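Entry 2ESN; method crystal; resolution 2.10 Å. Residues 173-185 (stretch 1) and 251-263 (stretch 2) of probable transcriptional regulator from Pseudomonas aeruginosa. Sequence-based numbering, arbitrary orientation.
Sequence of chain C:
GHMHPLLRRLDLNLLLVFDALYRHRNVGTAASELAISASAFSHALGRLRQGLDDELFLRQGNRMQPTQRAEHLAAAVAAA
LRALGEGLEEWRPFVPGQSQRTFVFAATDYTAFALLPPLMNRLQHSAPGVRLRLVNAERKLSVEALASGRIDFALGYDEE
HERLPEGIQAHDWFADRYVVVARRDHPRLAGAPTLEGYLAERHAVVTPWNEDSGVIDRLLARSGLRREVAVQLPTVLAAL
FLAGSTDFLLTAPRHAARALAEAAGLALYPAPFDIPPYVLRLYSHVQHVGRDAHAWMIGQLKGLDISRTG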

# COMPACT_ATOMS: atom_id res chain seq x y z
N TRP C 173 10.12 -2.08 -31.26
CA TRP C 173 11.53 -1.66 -31.51
C TRP C 173 12.60 -2.71 -31.91
O TRP C 173 13.71 -2.34 -32.34
N PHE C 174 12.28 -3.99 -31.78
CA PHE C 174 13.23 -5.06 -32.10
C PHE C 174 12.52 -6.38 -32.31
O PHE C 174 11.85 -6.89 -31.39
N ALA C 175 12.66 -6.94 -33.51
CA ALA C 175 12.19 -8.33 -33.77
C ALA C 175 13.38 -9.30 -33.61
O ALA C 175 14.44 -9.03 -34.11
N ASP C 176 13.21 -10.39 -32.89
CA ASP C 176 14.27 -11.41 -32.73
C ASP C 176 13.59 -12.81 -32.59
O ASP C 176 12.37 -12.92 -32.58
N ARG C 177 14.40 -13.85 -32.45
CA ARG C 177 13.87 -15.18 -32.16
C ARG C 177 14.56 -15.82 -30.95
O ARG C 177 15.62 -15.34 -30.47
N TYR C 178 13.93 -16.87 -30.43
CA TYR C 178 14.52 -17.74 -29.40
C TYR C 178 15.37 -18.85 -30.01
O TYR C 178 15.08 -19.32 -31.12
N VAL C 179 16.43 -19.24 -29.28
CA VAL C 179 17.23 -20.36 -29.64
C VAL C 179 17.46 -21.18 -28.36
O VAL C 179 17.14 -20.71 -27.30
N VAL C 180 17.95 -22.41 -28.52
CA VAL C 180 18.29 -23.36 -27.46
C VAL C 180 19.80 -23.23 -27.34
O VAL C 180 20.52 -23.28 -28.34
N VAL C 181 20.24 -23.05 -26.09
CA VAL C 181 21.58 -22.84 -25.72
C VAL C 181 21.99 -24.00 -24.83
O VAL C 181 21.19 -24.41 -24.00
N ALA C 182 23.20 -24.55 -25.04
CA ALA C 182 23.82 -25.53 -24.14
C ALA C 182 25.25 -25.14 -23.97
O ALA C 182 25.75 -24.39 -24.79
N ARG C 183 25.91 -25.66 -22.93
CA ARG C 183 27.36 -25.55 -22.88
C ARG C 183 27.93 -26.06 -24.23
O ARG C 183 27.33 -26.94 -24.92
N ARG C 184 29.05 -25.47 -24.64
CA ARG C 184 29.63 -25.77 -25.93
C ARG C 184 29.93 -27.27 -26.10
O ARG C 184 29.67 -27.85 -27.15
N ASP C 185 30.49 -27.87 -25.08
CA ASP C 185 30.70 -29.35 -25.07
C ASP C 185 29.71 -30.09 -24.14
O ASP C 185 30.07 -30.50 -23.07
N THR C 251 16.31 -21.87 -23.18
CA THR C 251 15.70 -21.42 -24.46
C THR C 251 15.52 -19.89 -24.32
O THR C 251 14.72 -19.44 -23.49
N ALA C 252 16.32 -19.13 -25.08
CA ALA C 252 16.63 -17.73 -24.75
C ALA C 252 16.59 -16.91 -26.01
O ALA C 252 16.85 -17.43 -27.08
N PRO C 253 16.38 -15.60 -25.87
CA PRO C 253 16.58 -14.70 -26.97
C PRO C 253 17.96 -14.84 -27.59
O PRO C 253 19.00 -14.78 -26.89
N ARG C 254 17.95 -14.95 -28.92
CA ARG C 254 19.17 -15.06 -29.73
C ARG C 254 20.13 -13.85 -29.61
O ARG C 254 21.36 -13.99 -29.47
N HIS C 255 19.57 -12.65 -29.57
CA HIS C 255 20.40 -11.48 -29.43
C HIS C 255 21.24 -11.60 -28.18
O HIS C 255 22.40 -11.25 -28.22
N ALA C 256 20.67 -12.08 -27.05
CA ALA C 256 21.46 -12.22 -25.81
C ALA C 256 22.46 -13.41 -25.81
O ALA C 256 23.64 -13.32 -25.36
N ALA C 257 21.99 -14.55 -26.30
CA ALA C 257 22.80 -15.74 -26.34
C ALA C 257 24.02 -15.50 -27.25
O ALA C 257 25.15 -15.89 -26.90
N ARG C 258 23.80 -14.87 -28.41
CA ARG C 258 24.97 -14.48 -29.26
C ARG C 258 25.97 -13.58 -28.58
O ARG C 258 27.15 -13.78 -28.77
N ALA C 259 25.53 -12.60 -27.81
CA ALA C 259 26.44 -11.71 -27.06
C ALA C 259 27.27 -12.44 -25.98
O ALA C 259 28.38 -12.03 -25.57
N LEU C 260 26.72 -13.52 -25.44
CA LEU C 260 27.46 -14.21 -24.40
C LEU C 260 28.07 -15.55 -24.84
O LEU C 260 28.63 -16.22 -24.01
N ALA C 261 27.93 -15.95 -26.11
CA ALA C 261 28.31 -17.30 -26.56
C ALA C 261 29.76 -17.61 -26.17
O ALA C 261 30.09 -18.69 -25.59
N GLU C 262 30.63 -16.65 -26.40
CA GLU C 262 32.05 -16.87 -26.03
C GLU C 262 32.34 -16.73 -24.56
O GLU C 262 33.03 -17.56 -23.99
N ALA C 263 31.88 -15.64 -23.98
CA ALA C 263 32.06 -15.40 -22.54
C ALA C 263 31.60 -16.57 -21.67
O ALA C 263 32.27 -16.87 -20.65

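Strand 178-183 pairs antiparallel with strand 251-253, and the chain then turns into helix 254-263. Two backbone hydrogen bonds join Val179 and Ala252: Val179 N to Ala252 O at 2.9 Å and Ala252 N to Val179 O at 2.8 Å. A third, from Arg254 N to Arg177 O at 2.8 Å, carries the pairing to the first turn of the helix.

One group of apolar contacts lies on the sheet face that carries Val179 and Ala252. Val179 is rotamer m and Val181 is t. Both reach Ala257 on the helix: Val181 CG2 is 3.5 Å from Ala257 CB, and Val179 CG2 is 4.1 Å from the same CB. Val179 CG1 also lies 3.9 Å from Arg254 CB. On the other face, Val180 (t) sets CG2 4.1 Å from Thr251 OG1 (Thr251 is m).

Aromatic rings add further contacts. Tyr178 (m) leaves its CA sideways, and its ring covers Pro253, with CE2 3.8 Å from Pro253 CD. At the ring edge, Tyr178 CD2 is 3.4 Å from Thr251 O. Phe174 and His255 both point toward the other stretch, and both are t. The edge of Phe174 meets the face of His255, with ring centroids 4.9 Å apart.

Asp176 (t) points at the start of the helix. Its OD2 accepts a hydrogen bond from His255 N at 2.8 Å, so the carboxylate satisfies a free amide of the first turn. Its OD1 accepts from water 1 at 2.6 Å; that water accepts from Arg254 NH2 at 3.2 Å.

Arg254 is extended, with chi1 to chi3 all t. The guanidinium of Arg177 (chi1 p) stacks flat on it, despite the like charges; Arg177 NH2 is 3.0 Å from Arg254 NE, two donors without a hydrogen bond.

At the far end, Arg184 (t) gives a weak hydrogen bond from NH2 to Ala261 O at 3.3 Å. Water 2 links Arg184 NH1 to Glu262 O and OE1.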

# COMPACT_ATOMS: atom_id res chain seq x y z
CB TRP C 173 12.02 -0.70 -30.41
CG TRP C 173 11.98 -1.27 -29.03
CD1 TRP C 173 10.89 -1.33 -28.22
CD2 TRP C 173 13.08 -1.87 -28.29
NE1 TRP C 173 11.24 -1.94 -27.03
CE2 TRP C 173 12.58 -2.25 -27.04
CE3 TRP C 173 14.43 -2.13 -28.59
CZ2 TRP C 173 13.39 -2.88 -26.03
CZ3 TRP C 173 15.24 -2.75 -27.61
CH2 TRP C 173 14.71 -3.13 -26.34
CB PHE C 174 14.20 -5.24 -30.93
CG PHE C 174 15.33 -6.21 -31.22
CD1 PHE C 174 16.12 -6.06 -32.37
CD2 PHE C 174 15.63 -7.23 -30.33
CE1 PHE C 174 17.19 -6.97 -32.64
CE2 PHE C 174 16.68 -8.10 -30.57
CZ PHE C 174 17.47 -7.99 -31.73
CB ALA C 175 11.55 -8.45 -35.22
CB ASP C 176 15.13 -11.09 -31.49
CG ASP C 176 16.47 -11.88 -31.39
OD1 ASP C 176 17.18 -12.19 -32.39
OD2 ASP C 176 16.86 -12.09 -30.23
CB ARG C 177 14.02 -16.04 -33.41
CG ARG C 177 15.46 -16.10 -33.98
CD ARG C 177 15.48 -16.89 -35.29
NE ARG C 177 16.81 -17.51 -35.52
CZ ARG C 177 17.83 -16.93 -36.16
NH1 ARG C 177 17.74 -15.69 -36.66
NH2 ARG C 177 18.97 -17.60 -36.28
CB TYR C 178 13.44 -18.39 -28.56
CG TYR C 178 12.92 -17.51 -27.46
CD1 TYR C 178 12.14 -16.40 -27.76
CD2 TYR C 178 13.21 -17.78 -26.11
CE1 TYR C 178 11.68 -15.54 -26.73
CE2 TYR C 178 12.73 -16.97 -25.08
CZ TYR C 178 11.97 -15.84 -25.40
OH TYR C 178 11.51 -15.00 -24.41
CB VAL C 179 18.58 -19.93 -30.29
CG1 VAL C 179 18.36 -19.29 -31.64
CG2 VAL C 179 19.45 -19.01 -29.34
CB VAL C 180 17.88 -24.81 -27.81
CG1 VAL C 180 18.36 -25.81 -26.73
CG2 VAL C 180 16.34 -24.88 -27.90
CB VAL C 181 21.61 -21.49 -24.90
CG1 VAL C 181 22.86 -21.36 -24.14
CG2 VAL C 181 21.30 -20.26 -25.83
CB ALA C 182 23.78 -26.90 -24.75
CB ARG C 183 27.95 -26.31 -21.70
CG ARG C 183 27.73 -27.86 -21.68
CD ARG C 183 28.98 -28.47 -21.10
NE ARG C 183 29.15 -28.12 -19.72
CZ ARG C 183 30.19 -27.57 -19.11
NH1 ARG C 183 30.07 -27.38 -17.81
NH2 ARG C 183 31.30 -27.20 -19.74
CB ARG C 184 30.96 -25.01 -26.09
CG ARG C 184 31.45 -25.15 -27.58
CD ARG C 184 32.57 -24.17 -27.91
NE ARG C 184 31.96 -22.86 -28.13
CZ ARG C 184 32.20 -21.74 -27.45
NH1 ARG C 184 33.14 -21.70 -26.48
NH2 ARG C 184 31.48 -20.66 -27.78
CB ASP C 185 32.11 -29.66 -24.63
CG ASP C 185 33.15 -29.06 -25.60
OD1 ASP C 185 32.93 -28.97 -26.83
OD2 ASP C 185 34.16 -28.63 -25.12
CB THR C 251 14.36 -22.14 -24.73
OG1 THR C 251 14.53 -23.57 -24.48
CG2 THR C 251 13.84 -21.80 -26.18
CB ALA C 252 18.08 -17.60 -24.20
CB PRO C 253 16.40 -13.31 -26.35
CG PRO C 253 15.52 -13.57 -25.06
CD PRO C 253 15.94 -14.93 -24.62
CB ARG C 254 18.82 -15.40 -31.18
CG ARG C 254 20.07 -15.71 -32.06
CD ARG C 254 19.66 -15.83 -33.53
NE ARG C 254 20.78 -16.16 -34.44
CZ ARG C 254 21.54 -15.28 -35.15
NH1 ARG C 254 22.51 -15.73 -35.94
NH2 ARG C 254 21.40 -13.96 -35.07
CB HIS C 255 19.49 -10.23 -29.30
CG HIS C 255 20.24 -8.91 -29.34
ND1 HIS C 255 21.01 -8.52 -30.42
CD2 HIS C 255 20.27 -7.88 -28.47
CE1 HIS C 255 21.50 -7.32 -30.20
NE2 HIS C 255 21.08 -6.91 -29.01
CB ALA C 256 20.53 -12.26 -24.57
CB ALA C 257 21.94 -16.96 -26.87
CB ARG C 258 24.53 -13.79 -30.52
CG ARG C 258 23.83 -14.70 -31.48
CD ARG C 258 23.40 -13.93 -32.74
NE ARG C 258 24.24 -14.37 -33.84
CZ ARG C 258 25.45 -13.87 -34.15
NH1 ARG C 258 26.12 -14.40 -35.17
NH2 ARG C 258 25.97 -12.83 -33.47
CB ALA C 259 25.64 -10.60 -26.42
CB LEU C 260 26.57 -14.37 -23.14
CG LEU C 260 26.36 -13.08 -22.33
CD1 LEU C 260 25.63 -13.39 -20.98
CD2 LEU C 260 27.73 -12.38 -22.06
CB ALA C 261 28.07 -17.45 -28.07
CB GLU C 262 32.95 -15.89 -26.81
CG GLU C 262 33.39 -16.45 -28.11
CD GLU C 262 34.48 -17.53 -27.92
OE1 GLU C 262 35.19 -17.53 -26.86
OE2 GLU C 262 34.61 -18.37 -28.83
CB ALA C 263 31.29 -14.18 -22.12
O HOH W 1 19.75 -12.36 -32.86
O HOH W 2 34.40 -19.75 -24.81